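PDB 4D63: fiber KNOB domain from Avirulent turkey hemorrhagic enteritis virus, which forms the trimeric head of the viral fibre, binds sialic acid and so probably attaches the virus to sialylated receptors on host cells. Local coordinates for residues Gln132-Leu137 and Lys175-Met180; Phe143-Phe148 and Gln163-Pro168; Glu138-Phe143 and Asn170-Lys175; Val58-Lys63 and Asp104-Met109. All blocks are in the same frame, centred on the assembly; numbering follows the deposited sequence.

Interaction 1. Residues Gln132-Leu137 and Lys175-Met180; sequences QLEVIL and KIKSVM
The CD2 methyl of L133 rests against CG1 of I176 at 3.6 Å, the two side chains running side by side and pointing the same way. Branched aliphatic residues suit this buried face, where L133 also packs on I174 and C164. E134 and K175 belong to the other face and carry charge. E134 holds CG anti to its backbone N (chi1 -174°) and extends fully, whereas K177, bent at three torsions, curls back to bring NZ 3.3 Å from E134 OE1, a salt bridge whose hydrogen bond is weak. The second carboxylate oxygen, E134 OE2, accepts from S142 OG, and the K175 ammonium turns to E99. The two backbones pair as antiparallel strands: L133 with I176 is a non-hydrogen-bonded pair, E134 with K175 a hydrogen-bonded one, joined by E134 N to K175 O at 2.9 Å and K175 N to E134 O at 2.8 Å. K177 N adds a bond to Q132 O, also 2.9 Å. Beyond I176 the regular strand ends, and a side chain takes over the pairing. S178 OG accepts from Q132 N at 3.1 Å and donates to Q132 OE1 at 3.3 Å, the latter in the carbonyl plane on a lone pair. Serine can do both because one hydroxyl is donor and acceptor at once. The Q132 side chain also packs on F148 of the second subunit, and V179 N is bonded to T128 of that chain.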
loop_
_atom_site.group_PDB
_atom_site.type_symbol
_atom_site.label_atom_id
_atom_site.label_comp_id
_atom_site.label_asym_id
_atom_site.label_seq_id
_atom_site.Cartn_x
_atom_site.Cartn_y
_atom_site.Cartn_z
ATOM N N GLN A 132 -5.417 7.426 -0.497
ATOM C CA GLN A 132 -5.598 8.725 -1.142
ATOM C C GLN A 132 -6.417 9.502 -0.188
ATOM O O GLN A 132 -7.471 9.057 0.202
ATOM C CB GLN A 132 -6.410 8.655 -2.431
ATOM C CG GLN A 132 -5.868 7.747 -3.472
ATOM C CD GLN A 132 -6.901 7.371 -4.520
ATOM O OE1 GLN A 132 -7.671 6.399 -4.373
ATOM N NE2 GLN A 132 -6.888 8.117 -5.615
ATOM N N LEU A 133 -5.914 10.659 0.203
ATOM C CA LEU A 133 -6.633 11.574 1.063
ATOM C C LEU A 133 -6.921 12.849 0.339
ATOM O O LEU A 133 -6.156 13.264 -0.499
ATOM C CB LEU A 133 -5.773 12.007 2.221
ATOM C CG LEU A 133 -5.506 10.967 3.265
ATOM C CD1 LEU A 133 -4.755 11.705 4.361
ATOM C CD2 LEU A 133 -6.829 10.347 3.727
ATOM N N GLU A 134 -7.998 13.493 0.731
ATOM C CA GLU A 134 -8.176 14.872 0.411
ATOM C C GLU A 134 -8.400 15.539 1.745
ATOM O O GLU A 134 -9.252 15.124 2.517
ATOM C CB GLU A 134 -9.355 15.076 -0.539
ATOM C CG GLU A 134 -9.472 16.511 -0.993
ATOM C CD GLU A 134 -10.517 16.728 -2.060
ATOM O OE1 GLU A 134 -11.297 15.795 -2.368
ATOM O OE2 GLU A 134 -10.546 17.854 -2.587
ATOM N N VAL A 135 -7.586 16.548 2.020
ATOM C CA VAL A 135 -7.551 17.231 3.298
ATOM C C VAL A 135 -8.136 18.610 3.041
ATOM O O VAL A 135 -7.564 19.377 2.275
ATOM C CB VAL A 135 -6.102 17.326 3.765
ATOM C CG1 VAL A 135 -5.986 18.245 4.959
ATOM C CG2 VAL A 135 -5.578 15.934 4.111
ATOM N N ILE A 136 -9.309 18.888 3.615
ATOM C CA ILE A 136 -10.015 20.157 3.401
ATOM C C ILE A 136 -9.686 21.104 4.566
ATOM O O ILE A 136 -9.957 20.760 5.727
ATOM C CB ILE A 136 -11.568 20.014 3.408
ATOM C CG1 ILE A 136 -12.088 18.769 2.701
ATOM C CG2 ILE A 136 -12.225 21.255 2.819
ATOM C CD1 ILE A 136 -11.685 18.686 1.274
ATOM N N LEU A 137 -9.140 22.281 4.264
ATOM C CA LEU A 137 -8.850 23.290 5.290
ATOM C C LEU A 137 -10.094 24.107 5.638
ATOM O O LEU A 137 -11.083 24.113 4.888
ATOM C CB LEU A 137 -7.732 24.222 4.816
ATOM C CG LEU A 137 -6.363 23.599 4.567
ATOM C CD1 LEU A 137 -5.325 24.680 4.370
ATOM C CD2 LEU A 137 -5.952 22.714 5.725
ATOM N N LYS A 175 -11.032 13.447 3.778
ATOM C CA LYS A 175 -11.722 12.418 2.995
ATOM C C LYS A 175 -10.763 11.304 2.560
ATOM O O LYS A 175 -9.728 11.564 1.928
ATOM C CB LYS A 175 -12.305 13.026 1.738
ATOM C CG LYS A 175 -13.323 14.133 1.953
ATOM C CD LYS A 175 -13.952 14.521 0.618
ATOM C CE LYS A 175 -14.926 15.680 0.781
ATOM N NZ LYS A 175 -16.254 15.363 0.206
ATOM N N ILE A 176 -11.073 10.072 2.933
ATOM C CA ILE A 176 -10.335 8.920 2.447
ATOM C C ILE A 176 -11.043 8.456 1.197
ATOM O O ILE A 176 -12.173 7.999 1.265
ATOM C CB ILE A 176 -10.281 7.792 3.487
ATOM C CG1 ILE A 176 -9.597 8.294 4.758
ATOM C CG2 ILE A 176 -9.549 6.564 2.925
ATOM C CD1 ILE A 176 -9.716 7.330 5.898
ATOM N N LYS A 177 -10.355 8.573 0.059
ATOM C CA LYS A 177 -10.924 8.299 -1.269
ATOM C C LYS A 177 -10.593 6.911 -1.811
ATOM O O LYS A 177 -11.036 6.552 -2.896
ATOM C CB LYS A 177 -10.354 9.307 -2.259
ATOM C CG LYS A 177 -10.555 10.724 -1.821
ATOM C CD LYS A 177 -11.985 11.142 -2.017
ATOM C CE LYS A 177 -12.065 12.565 -2.547
ATOM N NZ LYS A 177 -11.238 12.755 -3.774
ATOM N N SER A 178 -9.755 6.199 -1.061
ATOM C CA SER A 178 -9.286 4.856 -1.347
ATOM C C SER A 178 -10.180 3.809 -0.696
ATOM O O SER A 178 -10.691 4.041 0.386
ATOM C CB SER A 178 -7.914 4.665 -0.661
ATOM O OG SER A 178 -6.867 4.935 -1.541
ATOM N N VAL A 179 -10.268 2.629 -1.310
ATOM C CA VAL A 179 -10.870 1.462 -0.676
ATOM C C VAL A 179 -9.818 0.771 0.206
ATOM O O VAL A 179 -8.795 0.249 -0.292
ATOM C CB VAL A 179 -11.411 0.451 -1.716
ATOM C CG1 VAL A 179 -12.083 -0.723 -1.002
ATOM C CG2 VAL A 179 -12.390 1.133 -2.643
ATOM N N MET A 180 -10.067 0.791 1.506
ATOM C CA MET A 180 -9.123 0.324 2.514
ATOM C C MET A 180 -9.378 -1.124 2.860
ATOM O O MET A 180 -10.474 -1.475 3.250
ATOM C CB MET A 180 -9.272 1.127 3.811
ATOM C CG MET A 180 -8.851 2.595 3.649
ATOM S SD MET A 180 -8.658 3.471 5.214
ATOM C CE MET A 180 -10.302 3.245 5.894
#

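Interaction 2. Residues Phe143-Phe148 and Gln163-Pro168; sequences FIQVGF and QCNPVP
The phenyl ring of F143 is met obliquely by two aliphatic groups, CG1 of V167 and the CG corner of P168, the latter 3.8 Å from CZ. At the other end, the F148 ring has the carbonyl oxygen of Q163 at its edge, near its plane. Between them the flat amides of Q145 and N165 slide past each other in opposite directions, their planes 49° apart. Q145 extends beyond CG and lays NE2 against V167 CG1 at 3.4 Å, with a weak bond from NE2 to N165 O. Its OE1 accepts from N165 N at 3.1 Å, although the exact place of that oxygen is doubtful. Strand pairing persists only at F148 and Q163, where F148 N donates to Q163 O at 2.9 Å and Q163 N to F148 O at 3.0 Å. Past G147 and C164, whose CA atoms are 4.8 Å apart, the chains splay, reaching 7.7 Å between the CA atoms of F143 and V167. V146, whose side chain packs on V146 of the third subunit, has backbone N and O joined through separate waters to N165 OD1 and ND2. Amide side chains, each both donor and acceptor, and two waters thus appear to take the place of backbone pairing where the 164-168 loop leaves the strand.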
loop_
_atom_site.group_PDB
_atom_site.type_symbol
_atom_site.label_atom_id
_atom_site.label_comp_id
_atom_site.label_asym_id
_atom_site.label_seq_id
_atom_site.Cartn_x
_atom_site.Cartn_y
_atom_site.Cartn_z
ATOM N N PHE A 143 -6.070 19.762 -0.239
ATOM C CA PHE A 143 -4.832 19.166 -0.718
ATOM C C PHE A 143 -5.003 17.662 -0.858
ATOM O O PHE A 143 -5.501 16.982 0.045
ATOM C CB PHE A 143 -3.674 19.549 0.222
ATOM C CG PHE A 143 -3.498 21.041 0.338
ATOM C CD1 PHE A 143 -4.322 21.788 1.182
ATOM C CD2 PHE A 143 -2.576 21.711 -0.463
ATOM C CE1 PHE A 143 -4.214 23.168 1.247
ATOM C CE2 PHE A 143 -2.459 23.094 -0.396
ATOM C CZ PHE A 143 -3.279 23.820 0.459
ATOM N N ILE A 144 -4.612 17.149 -2.010
ATOM C CA ILE A 144 -4.596 15.732 -2.233
ATOM C C ILE A 144 -3.251 15.239 -1.763
ATOM O O ILE A 144 -2.221 15.806 -2.152
ATOM C CB ILE A 144 -4.761 15.392 -3.729
ATOM C CG1 ILE A 144 -6.080 15.956 -4.268
ATOM C CG2 ILE A 144 -4.655 13.880 -3.967
ATOM C CD1 ILE A 144 -7.317 15.280 -3.694
ATOM N N GLN A 145 -3.266 14.154 -0.987
ATOM C CA GLN A 145 -2.073 13.581 -0.363
ATOM C C GLN A 145 -2.135 12.084 -0.320
ATOM O O GLN A 145 -3.217 11.510 -0.284
ATOM C CB GLN A 145 -1.962 14.066 1.085
ATOM C CG GLN A 145 -1.572 15.527 1.198
ATOM C CD GLN A 145 -1.544 16.025 2.618
ATOM O OE1 GLN A 145 -1.866 15.295 3.551
ATOM N NE2 GLN A 145 -1.179 17.290 2.791
ATOM N N VAL A 146 -0.959 11.460 -0.292
ATOM C CA VAL A 146 -0.812 10.085 0.165
ATOM C C VAL A 146 -0.817 10.072 1.699
ATOM O O VAL A 146 0.108 10.614 2.358
ATOM C CB VAL A 146 0.479 9.437 -0.333
ATOM C CG1 VAL A 146 0.500 7.958 0.026
ATOM C CG2 VAL A 146 0.633 9.654 -1.848
ATOM N N GLY A 147 -1.876 9.475 2.254
ATOM C CA GLY A 147 -2.033 9.326 3.696
ATOM C C GLY A 147 -1.598 7.945 4.101
ATOM O O GLY A 147 -1.443 7.057 3.240
ATOM N N PHE A 148 -1.371 7.752 5.393
ATOM C CA PHE A 148 -0.974 6.445 5.919
ATOM C C PHE A 148 -1.887 6.103 7.100
ATOM O O PHE A 148 -1.998 6.872 8.057
ATOM C CB PHE A 148 0.489 6.450 6.341
ATOM C CG PHE A 148 1.444 6.492 5.184
ATOM C CD1 PHE A 148 1.893 5.318 4.589
ATOM C CD2 PHE A 148 1.892 7.703 4.684
ATOM C CE1 PHE A 148 2.713 5.347 3.510
ATOM C CE2 PHE A 148 2.746 7.736 3.612
ATOM C CZ PHE A 148 3.179 6.560 3.037
ATOM N N GLN A 163 -2.109 9.589 9.220
ATOM C CA GLN A 163 -1.015 10.507 9.108
ATOM C C GLN A 163 -0.937 11.023 7.723
ATOM O O GLN A 163 -1.075 10.265 6.725
ATOM C CB GLN A 163 0.258 9.824 9.491
ATOM C CG GLN A 163 0.162 9.300 10.899
ATOM C CD GLN A 163 1.384 8.564 11.346
ATOM O OE1 GLN A 163 1.654 7.443 10.908
ATOM N NE2 GLN A 163 2.120 9.173 12.260
ATOM N N CYS A 164 -0.760 12.335 7.644
ATOM C CA CYS A 164 -0.537 12.986 6.357
ATOM C C CYS A 164 0.552 14.074 6.419
ATOM O O CYS A 164 1.328 14.103 7.353
ATOM C CB CYS A 164 -1.843 13.533 5.852
ATOM S SG CYS A 164 -2.590 14.701 6.963
ATOM N N ASN A 165 0.616 14.931 5.397
ATOM C CA ASN A 165 1.649 15.924 5.275
ATOM C C ASN A 165 1.197 17.270 5.863
ATOM O O ASN A 165 -0.011 17.507 6.061
ATOM C CB ASN A 165 1.996 16.151 3.794
ATOM C CG ASN A 165 2.246 14.867 3.017
ATOM O OD1 ASN A 165 1.815 14.740 1.854
ATOM N ND2 ASN A 165 2.962 13.929 3.625
ATOM N N PRO A 166 2.160 18.184 6.084
ATOM C CA PRO A 166 1.805 19.529 6.544
ATOM C C PRO A 166 0.868 20.266 5.595
ATOM O O PRO A 166 1.025 20.183 4.378
ATOM C CB PRO A 166 3.161 20.263 6.594
ATOM C CG PRO A 166 4.199 19.191 6.621
ATOM C CD PRO A 166 3.614 18.050 5.847
ATOM N N VAL A 167 -0.086 20.995 6.155
ATOM C CA VAL A 167 -0.928 21.894 5.349
ATOM C C VAL A 167 -0.933 23.303 5.960
ATOM O O VAL A 167 -0.844 23.452 7.195
ATOM C CB VAL A 167 -2.378 21.382 5.196
ATOM C CG1 VAL A 167 -2.405 20.091 4.384
ATOM C CG2 VAL A 167 -3.024 21.174 6.553
ATOM N N PRO A 168 -1.032 24.335 5.093
ATOM C CA PRO A 168 -1.032 25.737 5.505
ATOM C C PRO A 168 -2.405 26.162 5.992
ATOM O O PRO A 168 -3.104 26.930 5.325
ATOM C CB PRO A 168 -0.662 26.472 4.219
ATOM C CG PRO A 168 -1.202 25.615 3.140
ATOM C CD PRO A 168 -1.020 24.204 3.620
HETATM O O HOH W 1 1.310 13.486 -0.739
HETATM O O HOH W 2 2.849 11.404 1.539
#

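Interaction 3. Residues Glu138-Phe143 and Asn170-Lys175; sequences ENNSSF and NIKMIK
E138 meets N170 through backbone and side chain together. Its N donates to N170 O at 3.0 Å, arriving nearly along the C=O axis, while the two side chains lie alongside each other and point the same way. The carboxylate edges past the asparagine with its plane 85° from that of the amide, and the contact made there is with carbon, OE1 lying 3.9 Å from N170 CB. K172 crosses to the other part of the turn: with CG anti to the backbone N (chi1 -170°) and the rest of the chain bent, it passes CB beside E138 and carries NZ to N140 OD1, a weak bond of 3.3 Å. A long, flexible lysine suits this exposed surface, where its chain can span the distance to the turn.

The turn itself places N140. In an Asx turn, N139 OD1 accepts from S141 N at 3.0 Å, the donor lying above the carbonyl plane, and N140 takes the left-handed backbone conformation (phi 64°) that asparagine tolerates well. On the 170-175 segment K172 and M173 both face I136, a classic beta bulge, and K172 is also bonded to S102 through the backbone. The turn 138-141 links strands 129-137 and 142-154 as a hairpin. Strand 171-176 lies on the other side of 129-137 from 142-154, with strand 98-101 beyond it, outermost within this chain.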
loop_
_atom_site.group_PDB
_atom_site.type_symbol
_atom_site.label_atom_id
_atom_site.label_comp_id
_atom_site.label_asym_id
_atom_site.label_seq_id
_atom_site.Cartn_x
_atom_site.Cartn_y
_atom_site.Cartn_z
ATOM N N GLU A 138 -10.043 24.825 6.760
ATOM C CA GLU A 138 -11.181 25.672 7.189
ATOM C C GLU A 138 -11.589 26.772 6.186
ATOM O O GLU A 138 -12.763 27.142 6.129
ATOM C CB GLU A 138 -10.955 26.256 8.587
ATOM C CG GLU A 138 -11.652 25.420 9.662
ATOM C CD GLU A 138 -11.047 25.561 11.045
ATOM O OE1 GLU A 138 -10.361 26.574 11.309
ATOM O OE2 GLU A 138 -11.262 24.640 11.869
ATOM N N ASN A 139 -10.631 27.246 5.393
ATOM C CA ASN A 139 -10.879 28.224 4.330
ATOM C C ASN A 139 -11.285 27.550 3.009
ATOM O O ASN A 139 -11.172 28.147 1.929
ATOM C CB ASN A 139 -9.627 29.074 4.105
ATOM C CG ASN A 139 -8.477 28.274 3.531
ATOM O OD1 ASN A 139 -8.610 27.077 3.284
ATOM N ND2 ASN A 139 -7.329 28.923 3.335
ATOM N N ASN A 140 -11.708 26.289 3.117
ATOM C CA ASN A 140 -12.162 25.444 1.998
ATOM C C ASN A 140 -11.128 25.083 0.912
ATOM O O ASN A 140 -11.471 24.355 -0.022
ATOM C CB ASN A 140 -13.442 26.024 1.354
ATOM C CG ASN A 140 -14.665 25.891 2.237
ATOM O OD1 ASN A 140 -14.842 24.901 2.964
ATOM N ND2 ASN A 140 -15.539 26.903 2.166
ATOM N N SER A 141 -9.884 25.558 1.007
ATOM C CA SER A 141 -8.823 24.995 0.158
ATOM C C SER A 141 -8.616 23.521 0.561
ATOM O O SER A 141 -9.005 23.100 1.676
ATOM C CB SER A 141 -7.507 25.787 0.238
ATOM O OG SER A 141 -7.218 26.153 1.567
ATOM N N SER A 142 -8.046 22.743 -0.361
ATOM C CA SER A 142 -7.904 21.323 -0.166
ATOM C C SER A 142 -6.622 20.834 -0.815
ATOM O O SER A 142 -6.137 21.424 -1.793
ATOM C CB SER A 142 -9.142 20.560 -0.699
ATOM O OG SER A 142 -9.015 20.171 -2.058
ATOM N N PHE A 143 -6.070 19.762 -0.239
ATOM C CA PHE A 143 -4.832 19.166 -0.718
ATOM C C PHE A 143 -5.003 17.662 -0.858
ATOM O O PHE A 143 -5.501 16.982 0.045
ATOM C CB PHE A 143 -3.674 19.549 0.222
ATOM C CG PHE A 143 -3.498 21.041 0.338
ATOM C CD1 PHE A 143 -4.322 21.788 1.182
ATOM C CD2 PHE A 143 -2.576 21.711 -0.463
ATOM C CE1 PHE A 143 -4.214 23.168 1.247
ATOM C CE2 PHE A 143 -2.459 23.094 -0.396
ATOM C CZ PHE A 143 -3.279 23.820 0.459
ATOM N N ASN A 170 -5.531 25.012 9.430
ATOM C CA ASN A 170 -6.205 23.968 10.195
ATOM C C ASN A 170 -7.178 23.158 9.322
ATOM O O ASN A 170 -7.863 23.709 8.449
ATOM C CB ASN A 170 -7.005 24.566 11.357
ATOM C CG ASN A 170 -6.126 25.146 12.449
ATOM O OD1 ASN A 170 -4.907 24.944 12.485
ATOM N ND2 ASN A 170 -6.754 25.871 13.362
ATOM N N ILE A 171 -7.274 21.864 9.617
ATOM C CA ILE A 171 -8.069 20.925 8.833
ATOM C C ILE A 171 -9.502 20.858 9.360
ATOM O O ILE A 171 -9.731 20.683 10.556
ATOM C CB ILE A 171 -7.361 19.548 8.796
ATOM C CG1 ILE A 171 -6.093 19.687 7.949
ATOM C CG2 ILE A 171 -8.237 18.450 8.212
ATOM C CD1 ILE A 171 -5.151 18.511 8.054
ATOM N N LYS A 172 -10.452 21.036 8.440
ATOM C CA LYS A 172 -11.885 20.895 8.699
ATOM C C LYS A 172 -12.303 19.413 8.497
ATOM O O LYS A 172 -13.191 18.880 9.163
ATOM C CB LYS A 172 -12.648 21.802 7.707
ATOM C CG LYS A 172 -14.150 21.986 7.959
ATOM C CD LYS A 172 -15.002 21.901 6.679
ATOM C CE LYS A 172 -14.735 23.028 5.678
ATOM N NZ LYS A 172 -15.120 24.368 6.210
ATOM N N MET A 173 -11.655 18.744 7.561
ATOM C CA MET A 173 -12.157 17.457 7.142
ATOM C C MET A 173 -11.079 16.713 6.371
ATOM O O MET A 173 -10.294 17.321 5.634
ATOM C CB MET A 173 -13.420 17.661 6.287
ATOM C CG MET A 173 -13.945 16.420 5.579
ATOM S SD MET A 173 -15.458 16.706 4.629
ATOM C CE MET A 173 -16.768 16.252 5.745
ATOM N N ILE A 174 -11.053 15.405 6.559
ATOM C CA ILE A 174 -10.220 14.519 5.792
ATOM C C ILE A 174 -11.167 13.555 5.096
ATOM O O ILE A 174 -12.007 12.920 5.761
ATOM C CB ILE A 174 -9.246 13.757 6.728
ATOM C CG1 ILE A 174 -8.297 14.764 7.395
ATOM C CG2 ILE A 174 -8.438 12.731 5.979
ATOM C CD1 ILE A 174 -7.379 14.183 8.441
ATOM N N LYS A 175 -11.032 13.447 3.778
ATOM C CA LYS A 175 -11.722 12.418 2.995
ATOM C C LYS A 175 -10.763 11.304 2.560
ATOM O O LYS A 175 -9.728 11.564 1.928
ATOM C CB LYS A 175 -12.305 13.026 1.738
ATOM C CG LYS A 175 -13.323 14.133 1.953
ATOM C CD LYS A 175 -13.952 14.521 0.618
ATOM C CE LYS A 175 -14.926 15.680 0.781
ATOM N NZ LYS A 175 -16.254 15.363 0.206
#

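Interaction 4. Residues Val58-Lys63 and Asp104-Met109; sequences VTKTAK and DFLSPM
T59 reaches D104 with every atom of its side chain: CB lies 3.2 Å from D104 OD1, CG2 stands 3.9 Å from the same oxygen, and OG1 donates to it at 2.8 Å. With chi1 at 71°, T59 OG1 sits between its backbone N and carbonyl carbon, which turns it back over the turn, where it accepts from T61 N (an ST turn) and from K63 N at 3.0 Å. T61 adopts a similar torsion and sends its own OG1 to D104 OD1 at 2.7 Å. That oxygen is therefore gripped twice, by T61 on its syn side and by T59 from above the carboxylate plane (41° out). Aspartate fits because a short carboxylate can accept both hydroxyls, while OD2 takes R101 N. A water bridges K60 N and D104 O, and the outer part of K60 crosses L106 at about a right angle, NZ coming 3.9 Å from CD2. The 59-62 type I turn closes the hairpin of strands 53-59 and 64-71, and the 104-109 loop leads from strand 98-101 into 113-120, the other neighbour of 53-59. L106 packs on I115 and P117 of that strand and on P90 of the third subunit.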
loop_
_atom_site.group_PDB
_atom_site.type_symbol
_atom_site.label_atom_id
_atom_site.label_comp_id
_atom_site.label_asym_id
_atom_site.label_seq_id
_atom_site.Cartn_x
_atom_site.Cartn_y
_atom_site.Cartn_z
ATOM N N VAL A 58 -18.024 3.042 15.114
ATOM C CA VAL A 58 -18.757 4.282 15.229
ATOM C C VAL A 58 -17.814 5.329 15.799
ATOM O O VAL A 58 -16.997 5.027 16.674
ATOM C CB VAL A 58 -20.002 4.108 16.132
ATOM C CG1 VAL A 58 -20.773 5.417 16.236
ATOM C CG2 VAL A 58 -20.903 3.009 15.556
ATOM N N THR A 59 -17.907 6.550 15.272
ATOM C CA THR A 59 -17.053 7.648 15.709
ATOM C C THR A 59 -17.702 8.432 16.836
ATOM O O THR A 59 -18.867 8.222 17.147
ATOM C CB THR A 59 -16.780 8.642 14.561
ATOM O OG1 THR A 59 -17.978 9.363 14.268
ATOM C CG2 THR A 59 -16.293 7.911 13.274
ATOM N N LYS A 60 -16.930 9.359 17.403
ATOM C CA LYS A 60 -17.377 10.309 18.429
ATOM C C LYS A 60 -18.623 11.088 18.040
ATOM O O LYS A 60 -19.382 11.490 18.898
ATOM C CB LYS A 60 -16.271 11.330 18.758
ATOM C CG LYS A 60 -15.504 11.100 20.059
ATOM C CD LYS A 60 -14.369 12.132 20.200
ATOM C CE LYS A 60 -13.967 12.414 21.654
ATOM N NZ LYS A 60 -13.291 11.261 22.349
ATOM N N THR A 61 -18.809 11.346 16.753
ATOM C CA THR A 61 -19.984 12.073 16.301
ATOM C C THR A 61 -21.024 11.093 15.785
ATOM O O THR A 61 -21.910 11.480 15.039
ATOM C CB THR A 61 -19.633 13.095 15.189
ATOM O OG1 THR A 61 -19.254 12.417 13.989
ATOM C CG2 THR A 61 -18.496 13.996 15.625
ATOM N N ALA A 62 -20.913 9.825 16.169
ATOM C CA ALA A 62 -21.876 8.817 15.759
ATOM C C ALA A 62 -21.870 8.502 14.255
ATOM O O ALA A 62 -22.835 7.912 13.748
ATOM C CB ALA A 62 -23.276 9.216 16.203
ATOM N N LYS A 63 -20.808 8.875 13.532
ATOM C CA LYS A 63 -20.653 8.376 12.167
ATOM C C LYS A 63 -20.394 6.875 12.257
ATOM O O LYS A 63 -19.631 6.418 13.082
ATOM C CB LYS A 63 -19.532 9.082 11.381
ATOM C CG LYS A 63 -19.634 8.777 9.887
ATOM C CD LYS A 63 -18.554 9.404 8.993
ATOM C CE LYS A 63 -19.086 9.594 7.565
ATOM N NZ LYS A 63 -18.313 8.889 6.497
ATOM N N ASP A 104 -14.515 14.300 14.924
ATOM C CA ASP A 104 -14.117 12.875 15.026
ATOM C C ASP A 104 -12.648 12.642 15.525
ATOM O O ASP A 104 -12.277 11.504 15.855
ATOM C CB ASP A 104 -14.319 12.170 13.671
ATOM C CG ASP A 104 -15.764 12.211 13.182
ATOM O OD1 ASP A 104 -16.617 11.736 13.931
ATOM O OD2 ASP A 104 -16.053 12.711 12.048
ATOM N N PHE A 105 -11.821 13.696 15.573
ATOM C CA PHE A 105 -10.414 13.564 15.977
ATOM C C PHE A 105 -10.180 13.981 17.408
ATOM O O PHE A 105 -10.894 14.827 17.959
ATOM C CB PHE A 105 -9.481 14.450 15.138
ATOM C CG PHE A 105 -9.629 14.271 13.664
ATOM C CD1 PHE A 105 -9.683 13.006 13.109
ATOM C CD2 PHE A 105 -9.719 15.374 12.832
ATOM C CE1 PHE A 105 -9.836 12.843 11.742
ATOM C CE2 PHE A 105 -9.881 15.222 11.473
ATOM C CZ PHE A 105 -9.937 13.953 10.925
ATOM N N LEU A 106 -9.126 13.425 17.983
ATOM C CA LEU A 106 -8.658 13.855 19.288
ATOM C C LEU A 106 -7.920 15.166 19.175
ATOM O O LEU A 106 -7.321 15.480 18.135
ATOM C CB LEU A 106 -7.741 12.811 19.931
ATOM C CG LEU A 106 -8.407 11.485 20.274
ATOM C CD1 LEU A 106 -7.418 10.603 21.006
ATOM C CD2 LEU A 106 -9.664 11.654 21.113
ATOM N N SER A 107 -7.986 15.912 20.276
ATOM C CA SER A 107 -7.241 17.149 20.490
ATOM C C SER A 107 -6.351 17.014 21.746
ATOM O O SER A 107 -6.822 16.556 22.795
ATOM C CB SER A 107 -8.216 18.309 20.660
ATOM O OG SER A 107 -7.668 19.488 20.112
ATOM N N PRO A 108 -5.064 17.419 21.658
ATOM C CA PRO A 108 -4.359 18.097 20.557
ATOM C C PRO A 108 -3.782 17.183 19.472
ATOM O O PRO A 108 -3.364 16.051 19.739
ATOM C CB PRO A 108 -3.210 18.808 21.276
ATOM C CG PRO A 108 -2.877 17.879 22.412
ATOM C CD PRO A 108 -4.168 17.198 22.816
ATOM N N MET A 109 -3.733 17.715 18.260
ATOM C CA MET A 109 -3.151 17.030 17.113
ATOM C C MET A 109 -1.670 17.435 16.990
ATOM O O MET A 109 -1.340 18.623 16.836
ATOM C CB MET A 109 -3.951 17.384 15.842
ATOM C CG MET A 109 -3.443 16.761 14.545
ATOM S SD MET A 109 -1.891 17.427 13.852
ATOM C CE MET A 109 -2.327 19.129 13.472
HETATM O O HOH W 3 -14.190 9.621 16.479
#

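Overall arrangement
All four interactions draw on one antiparallel sheet. Interaction 4 comes first along the chain, and its loop closes before the others open. Interaction 2 is then nested within interaction 3, and both lie inside the loop closed by interaction 1. These three are close, their centres 9 to 11 Å apart, because strand 129-137 runs between 171-176 and 142-154: L133 N probably bonds Q145 O. K175 belongs to interactions 1 and 3, F143 to 2 and 3. Interaction 4 lies 16 to 18 Å away and touches the group through I174 on F105. Interactions 1, 2 and 4 also contact other subunits, so the fold of the chain and the packing of the trimer probably depend on the same region.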